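Local structure of YopX protein domain-containing protein (Enterococcus faecalis, 2OX7) at residues I4-A9 and L18-P23; W10-K15 and P64-Q69. The protein is of unknown function but belongs to the YopX family and is built mainly of antiparallel beta-sheet. All coordinates share one frame; numbering follows the deposited sequence.

Contact 1 of 2, residues I4-A9 and L18-P23; sequences IPKFRA and LENVTP
Ala9 and Leu18 form an antiparallel hydrogen-bonded pair, and two residues on, at Asn20, the chain turns a corner that carries strand 21-23 across strand 7-9 at 90°. Leu18 N reaches Ala9 O at 2.7 Å in an almost straight bond (178°), while Ala9 N meets Leu18 O at 2.9 Å. Past the corner Val21 N donates to Phe7 O (3.0 Å).

The turn swings apolar groups over the face that carries Phe7 and Ala9. Pro23 crosses the Phe7 side chain at about a right angle and lays CG over one ring face, offset toward the rim, in a CH-pi contact 4.0 Å from the ring centroid. Its CD is nearer still, 3.5 Å from Phe7 CD2. Val21 CG2 wedges between Phe7 CB and Ala9 CB, and Ile34 of strand 31-41 packs on both Val21 and Ala9.

Polar contacts accompany the turn. The Lys6 chain is extended until chi4 (83°) bends NZ aside, where it donates to Asn20 OD1 at 2.9 Å from above the amide plane. A water accepts from Phe7 N, donates to Val21 O and takes a weak bond from Asn20 ND2. A second water accepts from Arg8 NH1 and donates to Glu19 OE2 at 2.6 Å, bridging two opposite charges whose nearest charged atoms, Arg8 NH1 and Glu19 OE2, are not in contact; Arg8 NH2 forms a salt bridge with Asp85 and a hydrogen bond with Glu83 O. Where the chain passes from the sheet of strand 16-19 to that of strand 21-25, apolar contact on the Phe7 and Ala9 face is thus combined with polar atoms met by a lysine and two waters, one of which joins the backbone of strand 7-9 to that of strand 21-23.

Contact 2 of 2, residues W10-K15 and P64-Q69; sequences WDTYEK and PYVIMQ
Asp11 and Tyr65 lie side by side and point the same way from a non-hydrogen-bonded pair, with carboxylate and ring planes 45° apart. Asp11 OD2 approaches the ring at Tyr65 CE1, 3.6 Å away, whereas the Tyr65 hydroxyl is hydrogen-bonded to Asp55. With CG anti to the backbone N (chi1 -179°), the carboxylate also serves the turn that follows: OD1 accepts from Tyr13 N at 3.0 Å, an Asx turn, and from Glu14 N at 3.1 Å, which makes an Asx motif, both from the same face of the carboxylate plane.

Thr12 crosses Pro64 obliquely. Its backbone N meets Pro64 O at 2.7 Å and 171°, and its OG1 adds a weak bond to the same oxygen; its CG2 lies 3.8 Å from Val66 CG2, the two side chains set at about a right angle. Tyr13 CB rests on Pro64 CB, while its ring runs on to an edge-to-face contact with Trp60.

Trp10 and Val66 exchange two backbone hydrogen bonds. The methyl carbon CE of Met68, a selenomethionine, sits 3.7 Å from Trp10 CB, but the indole leads away from the strand and stacks on His138.

The end of the strand pair is polar: Pro64 O takes one short bond from Thr12 N and a weak one from its OG1, and the two N-H dipoles gathered by Asp11 would be expected to stabilise negative charge on OD1.

Contacts 1 and 2 lie about 11 Å apart, centre to centre. Both use the antiparallel sheet of strands 16-19, 7-11 and 65-71, and contact 1 also reaches strand 21-25 of the next sheet. Strand 7-11 is the middle strand: contact 1 pairs it with strand 16-19, its hairpin partner, and contact 2 with strand 65-71, from much later in the chain. The segments alternate in sequence, 4-9, 10-15, 18-23, 64-69, so the contacts interlock. A probable hydrogen bond from Met68 N to Arg8 O (2.9 Å) continues the ladder of contact 2 into contact 1, and the Phe7 ring packs on Ile67. Strand 7-11 thus pairs with a near neighbour in sequence on one edge and with a distant strand on the other.

Contact 1 of 2, residues I4-A9 and L18-P23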
ATOM      1  N   ILE A   4       3.791   1.331 -19.895  1.00 32.76           N
ATOM      2  CA  ILE A   4       3.971   2.064 -21.149  1.00 33.41           C
ATOM      3  C   ILE A   4       3.467   3.481 -20.915  1.00 32.03           C
ATOM      4  O   ILE A   4       2.306   3.644 -20.550  1.00 32.49           O
ATOM      5  CB  ILE A   4       3.168   1.468 -22.319  1.00 33.83           C
ATOM      6  CG1 ILE A   4       3.545  -0.006 -22.558  1.00 36.02           C
ATOM      7  CG2 ILE A   4       3.402   2.335 -23.582  1.00 35.11           C
ATOM      8  CD1 ILE A   4       2.529  -0.787 -23.414  1.00 35.30           C
ATOM      9  N   PRO A   5       4.324   4.502 -21.095  1.00 31.42           N
ATOM     10  CA  PRO A   5       3.822   5.885 -20.886  1.00 30.87           C
ATOM     11  C   PRO A   5       2.838   6.326 -21.965  1.00 29.69           C
ATOM     12  O   PRO A   5       3.160   6.380 -23.163  1.00 30.76           O
ATOM     13  CB  PRO A   5       5.066   6.766 -20.931  1.00 31.35           C
ATOM     14  CG  PRO A   5       6.171   5.908 -21.466  1.00 31.50           C
ATOM     15  CD  PRO A   5       5.753   4.459 -21.478  1.00 30.84           C
ATOM     16  N   LYS A   6       1.646   6.668 -21.517  1.00 27.83           N
ATOM     17  CA  LYS A   6       0.606   7.094 -22.388  1.00 26.25           C
ATOM     18  C   LYS A   6      -0.037   8.278 -21.697  1.00 25.00           C
ATOM     19  O   LYS A   6      -0.318   8.215 -20.482  1.00 24.62           O
ATOM     20  CB  LYS A   6      -0.386   5.957 -22.629  1.00 26.30           C
ATOM     21  CG  LYS A   6      -1.519   6.329 -23.524  1.00 30.32           C
ATOM     22  CD  LYS A   6      -2.313   5.079 -23.874  1.00 36.12           C
ATOM     23  CE  LYS A   6      -3.076   5.290 -25.160  1.00 40.87           C
ATOM     24  NZ  LYS A   6      -2.150   5.022 -26.320  1.00 47.03           N
ATOM     25  N   PHE A   7      -0.245   9.365 -22.449  1.00 22.95           N
ATOM     26  CA  PHE A   7      -0.726  10.601 -21.860  1.00 23.32           C
ATOM     27  C   PHE A   7      -1.920  11.163 -22.593  1.00 24.39           C
ATOM     28  O   PHE A   7      -2.030  11.018 -23.819  1.00 24.62           O
ATOM     29  CB  PHE A   7       0.382  11.695 -21.844  1.00 24.08           C
ATOM     30  CG  PHE A   7       1.611  11.274 -21.102  1.00 25.72           C
ATOM     31  CD1 PHE A   7       1.678  11.381 -19.712  1.00 26.44           C
ATOM     32  CD2 PHE A   7       2.687  10.740 -21.792  1.00 24.83           C
ATOM     33  CE1 PHE A   7       2.829  10.950 -19.023  1.00 27.52           C
ATOM     34  CE2 PHE A   7       3.814  10.304 -21.126  1.00 27.03           C
ATOM     35  CZ  PHE A   7       3.886  10.413 -19.735  1.00 26.86           C
ATOM     36  N   ARG A   8      -2.784  11.829 -21.836  1.00 24.23           N
ATOM     37  CA  ARG A   8      -3.872  12.659 -22.400  1.00 25.31           C
ATOM     38  C   ARG A   8      -3.749  14.055 -21.794  1.00 26.25           C
ATOM     39  O   ARG A   8      -3.099  14.246 -20.753  1.00 25.54           O
ATOM     40  CB  ARG A   8      -5.261  12.068 -22.124  1.00 24.91           C
ATOM     41  CG  ARG A   8      -5.641  12.088 -20.660  1.00 23.31           C
ATOM     42  CD  ARG A   8      -6.950  11.385 -20.393  1.00 24.22           C
ATOM     43  NE  ARG A   8      -7.332  11.556 -18.976  1.00 21.80           N
ATOM     44  CZ  ARG A   8      -8.403  10.984 -18.428  1.00 19.57           C
ATOM     45  NH1 ARG A   8      -9.152  10.181 -19.166  1.00 22.72           N
ATOM     46  NH2 ARG A   8      -8.682  11.184 -17.137  1.00 21.22           N
ATOM     47  N   ALA A   9      -4.355  15.044 -22.454  1.00 26.87           N
ATOM     48  CA  ALA A   9      -4.253  16.428 -22.001  1.00 28.33           C
ATOM     49  C   ALA A   9      -5.586  17.136 -22.106  1.00 29.13           C
ATOM     50  O   ALA A   9      -6.313  16.969 -23.088  1.00 30.49           O
ATOM     51  CB  ALA A   9      -3.229  17.191 -22.803  1.00 29.35           C
ATOM     52  N   LEU A  18      -7.543  15.981 -25.261  1.00 34.46           N
ATOM     53  CA  LEU A  18      -6.717  15.503 -26.352  1.00 33.21           C
ATOM     54  C   LEU A  18      -6.151  14.164 -25.985  1.00 32.70           C
ATOM     55  O   LEU A  18      -5.521  14.047 -24.925  1.00 31.42           O
ATOM     56  CB  LEU A  18      -5.562  16.469 -26.559  1.00 33.77           C
ATOM     57  CG  LEU A  18      -5.975  17.927 -26.784  1.00 36.29           C
ATOM     58  CD1 LEU A  18      -4.716  18.765 -26.917  1.00 36.45           C
ATOM     59  CD2 LEU A  18      -6.856  18.068 -28.014  1.00 37.20           C
ATOM     60  N   GLU A  19      -6.324  13.168 -26.858  1.00 31.89           N
ATOM     61  CA  GLU A  19      -5.801  11.837 -26.568  1.00 33.63           C
ATOM     62  C   GLU A  19      -4.411  11.623 -27.122  1.00 33.88           C
ATOM     63  O   GLU A  19      -4.014  12.249 -28.112  1.00 34.45           O
ATOM     64  CB  GLU A  19      -6.743  10.745 -27.079  1.00 34.08           C
ATOM     65  CG  GLU A  19      -8.145  10.848 -26.527  1.00 34.84           C
ATOM     66  CD  GLU A  19      -8.214  10.617 -25.016  1.00 39.42           C
ATOM     67  OE1 GLU A  19      -7.330   9.927 -24.449  1.00 42.45           O
ATOM     68  OE2 GLU A  19      -9.170  11.129 -24.396  1.00 41.44           O
ATOM     69  N   ASN A  20      -3.676  10.724 -26.473  1.00 33.90           N
ATOM     70  CA  ASN A  20      -2.430  10.205 -26.980  1.00 34.93           C
ATOM     71  C   ASN A  20      -1.450  11.285 -27.398  1.00 34.58           C
ATOM     72  O   ASN A  20      -0.917  11.261 -28.522  1.00 36.24           O
ATOM     73  CB  ASN A  20      -2.679   9.209 -28.111  1.00 36.92           C
ATOM     74  CG  ASN A  20      -1.901   7.930 -27.926  1.00 39.69           C
ATOM     75  OD1 ASN A  20      -2.244   6.895 -28.512  1.00 47.67           O
ATOM     76  ND2 ASN A  20      -0.831   7.986 -27.131  1.00 42.82           N
ATOM     77  N   VAL A  21      -1.193  12.203 -26.468  1.00 32.49           N
ATOM     78  CA  VAL A  21      -0.254  13.333 -26.659  1.00 32.46           C
ATOM     79  C   VAL A  21       1.145  13.003 -26.135  1.00 32.74           C
ATOM     80  O   VAL A  21       1.307  12.104 -25.296  1.00 31.47           O
ATOM     81  CB  VAL A  21      -0.742  14.644 -25.962  1.00 32.44           C
ATOM     82  CG1 VAL A  21      -2.176  15.017 -26.373  1.00 32.46           C
ATOM     83  CG2 VAL A  21      -0.623  14.587 -24.415  1.00 30.82           C
ATOM     84  N   THR A  22       2.153  13.742 -26.613  1.00 32.09           N
ATOM     85  CA  THR A  22       3.504  13.622 -26.067  1.00 32.91           C
ATOM     86  C   THR A  22       3.885  14.931 -25.403  1.00 33.17           C
ATOM     87  O   THR A  22       4.077  15.937 -26.081  1.00 33.26           O
ATOM     88  CB  THR A  22       4.532  13.273 -27.166  1.00 33.31           C
ATOM     89  OG1 THR A  22       4.113  12.079 -27.837  1.00 34.04           O
ATOM     90  CG2 THR A  22       5.916  13.038 -26.567  1.00 34.18           C
ATOM     91  N   PRO A  23       3.966  14.947 -24.063  1.00 33.25           N
ATOM     92  CA  PRO A  23       4.295  16.182 -23.360  1.00 33.09           C
ATOM     93  C   PRO A  23       5.802  16.437 -23.376  1.00 33.71           C
ATOM     94  O   PRO A  23       6.593  15.497 -23.260  1.00 31.97           O
ATOM     95  CB  PRO A  23       3.801  15.904 -21.933  1.00 33.60           C
ATOM     96  CG  PRO A  23       3.966  14.434 -21.767  1.00 33.04           C
ATOM     97  CD  PRO A  23       3.760  13.818 -23.127  1.00 33.40           C
TER
HETATM   98  O   HOH W   1       1.063   9.460 -25.127  1.00 29.92           O
HETATM   99  O   HOH W   2      -9.560  10.139 -22.057  1.00 35.13           O

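Contact 2 of 2, residues W10-K15 and P64-Q69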
ATOM      1  N   TRP A  10      -5.920  17.876 -21.067  1.00 29.88           N
ATOM      2  CA  TRP A  10      -7.135  18.676 -21.056  1.00 31.70           C
ATOM      3  C   TRP A  10      -6.671  20.058 -21.429  1.00 32.18           C
ATOM      4  O   TRP A  10      -5.789  20.609 -20.775  1.00 30.92           O
ATOM      5  CB  TRP A  10      -7.742  18.698 -19.667  1.00 32.09           C
ATOM      6  CG  TRP A  10      -8.938  19.606 -19.510  1.00 32.56           C
ATOM      7  CD1 TRP A  10      -9.017  20.720 -18.714  1.00 32.54           C
ATOM      8  CD2 TRP A  10     -10.219  19.454 -20.123  1.00 31.86           C
ATOM      9  NE1 TRP A  10     -10.272  21.270 -18.803  1.00 35.39           N
ATOM     10  CE2 TRP A  10     -11.029  20.519 -19.660  1.00 32.73           C
ATOM     11  CE3 TRP A  10     -10.769  18.515 -21.007  1.00 31.47           C
ATOM     12  CZ2 TRP A  10     -12.364  20.674 -20.053  1.00 34.01           C
ATOM     13  CZ3 TRP A  10     -12.077  18.677 -21.423  1.00 33.88           C
ATOM     14  CH2 TRP A  10     -12.872  19.758 -20.935  1.00 32.77           C
ATOM     15  N   ASP A  11      -7.239  20.578 -22.516  1.00 33.88           N
ATOM     16  CA  ASP A  11      -6.959  21.944 -22.976  1.00 36.20           C
ATOM     17  C   ASP A  11      -7.967  22.832 -22.276  1.00 37.50           C
ATOM     18  O   ASP A  11      -9.148  22.738 -22.554  1.00 37.16           O
ATOM     19  CB  ASP A  11      -7.171  21.998 -24.483  1.00 36.11           C
ATOM     20  CG  ASP A  11      -6.885  23.376 -25.090  1.00 38.48           C
ATOM     21  OD1 ASP A  11      -6.882  24.402 -24.365  1.00 38.52           O
ATOM     22  OD2 ASP A  11      -6.643  23.389 -26.320  1.00 39.88           O
ATOM     23  N   THR A  12      -7.495  23.658 -21.352  1.00 39.42           N
ATOM     24  CA  THR A  12      -8.382  24.435 -20.488  1.00 42.70           C
ATOM     25  C   THR A  12      -8.705  25.793 -21.086  1.00 44.34           C
ATOM     26  O   THR A  12      -9.174  26.686 -20.378  1.00 45.56           O
ATOM     27  CB  THR A  12      -7.743  24.725 -19.127  1.00 42.64           C
ATOM     28  OG1 THR A  12      -6.812  25.805 -19.269  1.00 43.44           O
ATOM     29  CG2 THR A  12      -7.020  23.515 -18.599  1.00 42.36           C
ATOM     30  N   TYR A  13      -8.417  25.959 -22.368  1.00 46.10           N
ATOM     31  CA  TYR A  13      -8.799  27.171 -23.069  1.00 47.81           C
ATOM     32  C   TYR A  13      -9.920  26.783 -24.006  1.00 47.64           C
ATOM     33  O   TYR A  13     -10.984  27.402 -23.997  1.00 48.19           O
ATOM     34  CB  TYR A  13      -7.605  27.767 -23.814  1.00 49.45           C
ATOM     35  CG  TYR A  13      -7.963  28.887 -24.767  1.00 51.57           C
ATOM     36  CD1 TYR A  13      -8.220  30.181 -24.298  1.00 53.84           C
ATOM     37  CD2 TYR A  13      -8.047  28.651 -26.136  1.00 53.34           C
ATOM     38  CE1 TYR A  13      -8.552  31.219 -25.181  1.00 53.73           C
ATOM     39  CE2 TYR A  13      -8.373  29.674 -27.021  1.00 54.72           C
ATOM     40  CZ  TYR A  13      -8.626  30.948 -26.542  1.00 53.83           C
ATOM     41  OH  TYR A  13      -8.943  31.936 -27.452  1.00 54.37           O
ATOM     42  N   GLU A  14      -9.677  25.732 -24.783  1.00 47.08           N
ATOM     43  CA  GLU A  14     -10.632  25.186 -25.720  1.00 46.79           C
ATOM     44  C   GLU A  14     -11.657  24.246 -25.093  1.00 46.27           C
ATOM     45  O   GLU A  14     -12.663  23.900 -25.742  1.00 45.95           O
ATOM     46  CB  GLU A  14      -9.897  24.479 -26.859  1.00 47.06           C
ATOM     47  CG  GLU A  14      -9.111  25.437 -27.787  1.00 49.46           C
ATOM     48  CD  GLU A  14     -10.020  26.474 -28.452  1.00 51.70           C
ATOM     49  OE1 GLU A  14     -11.144  26.108 -28.887  1.00 52.08           O
ATOM     50  OE2 GLU A  14      -9.608  27.653 -28.538  1.00 52.88           O
ATOM     51  N   LYS A  15     -11.397  23.827 -23.849  1.00 45.53           N
ATOM     52  CA  LYS A  15     -12.262  22.879 -23.120  1.00 44.40           C
ATOM     53  C   LYS A  15     -12.476  21.584 -23.908  1.00 43.12           C
ATOM     54  O   LYS A  15     -13.615  21.181 -24.164  1.00 42.51           O
ATOM     55  CB  LYS A  15     -13.608  23.537 -22.766  1.00 45.03           C
ATOM     56  CG  LYS A  15     -13.487  24.912 -22.100  1.00 46.76           C
ATOM     57  CD  LYS A  15     -13.225  24.795 -20.618  1.00 47.95           C
ATOM     58  CE  LYS A  15     -13.318  26.136 -19.911  1.00 50.71           C
ATOM     59  NZ  LYS A  15     -11.967  26.707 -19.647  1.00 51.65           N
ATOM     60  N   PRO A  64      -2.060  26.260 -21.314  1.00 46.29           N
ATOM     61  CA  PRO A  64      -3.386  25.837 -20.842  1.00 45.08           C
ATOM     62  C   PRO A  64      -3.655  24.334 -20.990  1.00 43.63           C
ATOM     63  O   PRO A  64      -4.765  23.939 -21.326  1.00 43.93           O
ATOM     64  CB  PRO A  64      -4.315  26.608 -21.772  1.00 44.72           C
ATOM     65  CG  PRO A  64      -3.590  26.595 -23.072  1.00 45.45           C
ATOM     66  CD  PRO A  64      -2.113  26.675 -22.732  1.00 46.30           C
ATOM     67  N   TYR A  65      -2.645  23.511 -20.761  1.00 42.44           N
ATOM     68  CA  TYR A  65      -2.797  22.063 -20.923  1.00 40.61           C
ATOM     69  C   TYR A  65      -2.468  21.371 -19.614  1.00 39.25           C
ATOM     70  O   TYR A  65      -1.478  21.717 -18.958  1.00 38.72           O
ATOM     71  CB  TYR A  65      -1.894  21.544 -22.032  1.00 41.29           C
ATOM     72  CG  TYR A  65      -2.189  22.150 -23.387  1.00 42.65           C
ATOM     73  CD1 TYR A  65      -3.108  21.572 -24.251  1.00 43.79           C
ATOM     74  CD2 TYR A  65      -1.544  23.324 -23.799  1.00 44.94           C
ATOM     75  CE1 TYR A  65      -3.375  22.134 -25.494  1.00 45.02           C
ATOM     76  CE2 TYR A  65      -1.801  23.890 -25.034  1.00 44.24           C
ATOM     77  CZ  TYR A  65      -2.717  23.300 -25.876  1.00 45.39           C
ATOM     78  OH  TYR A  65      -2.960  23.867 -27.119  1.00 44.86           O
ATOM     79  N   VAL A  66      -3.316  20.413 -19.233  1.00 36.69           N
ATOM     80  CA  VAL A  66      -3.144  19.666 -17.985  1.00 35.14           C
ATOM     81  C   VAL A  66      -2.897  18.220 -18.396  1.00 32.82           C
ATOM     82  O   VAL A  66      -3.769  17.614 -19.023  1.00 33.41           O
ATOM     83  CB  VAL A  66      -4.413  19.765 -17.108  1.00 35.33           C
ATOM     84  CG1 VAL A  66      -4.318  18.847 -15.890  1.00 35.41           C
ATOM     85  CG2 VAL A  66      -4.672  21.227 -16.679  1.00 36.98           C
ATOM     86  N   ILE A  67      -1.726  17.674 -18.064  1.00 30.97           N
ATOM     87  CA  ILE A  67      -1.365  16.307 -18.491  1.00 29.74           C
ATOM     88  C   ILE A  67      -1.809  15.271 -17.447  1.00 28.26           C
ATOM     89  O   ILE A  67      -1.760  15.548 -16.226  1.00 28.16           O
ATOM     90  CB  ILE A  67       0.150  16.162 -18.738  1.00 30.32           C
ATOM     91  CG1 ILE A  67       0.612  17.142 -19.813  1.00 33.67           C
ATOM     92  CG2 ILE A  67       0.519  14.740 -19.198  1.00 31.96           C
ATOM     93  CD1 ILE A  67       0.199  16.756 -21.241  1.00 37.59           C
HETATM   94  N   MSE A  68      -2.239  14.101 -17.949  1.00 26.64           N
HETATM   95  CA  MSE A  68      -2.649  12.971 -17.101  1.00 25.83           C
HETATM   96  C   MSE A  68      -2.072  11.730 -17.729  1.00 23.68           C
HETATM   97  O   MSE A  68      -2.114  11.582 -18.960  1.00 24.28           O
HETATM   98  CB  MSE A  68      -4.174  12.862 -17.022  1.00 24.03           C
HETATM   99  CG  MSE A  68      -4.834  13.984 -16.227  1.00 25.53           C
HETATM  100 SE   MSE A  68      -6.712  14.191 -16.799  1.00 35.22          SE
HETATM  101  CE  MSE A  68      -6.425  15.555 -18.217  1.00 28.50           C
ATOM    102  N   GLN A  69      -1.550  10.817 -16.898  1.00 21.79           N
ATOM    103  CA  GLN A  69      -0.905   9.637 -17.430  1.00 21.10           C
ATOM    104  C   GLN A  69      -1.794   8.423 -17.223  1.00 20.89           C
ATOM    105  O   GLN A  69      -2.545   8.353 -16.248  1.00 20.17           O
ATOM    106  CB  GLN A  69       0.447   9.414 -16.721  1.00 22.38           C
ATOM    107  CG  GLN A  69       1.211   8.232 -17.295  1.00 22.86           C
ATOM    108  CD  GLN A  69       2.661   8.134 -16.779  1.00 23.64           C
ATOM    109  OE1 GLN A  69       3.136   9.009 -16.045  1.00 23.02           O
ATOM    110  NE2 GLN A  69       3.368   7.094 -17.219  1.00 21.72           N
TER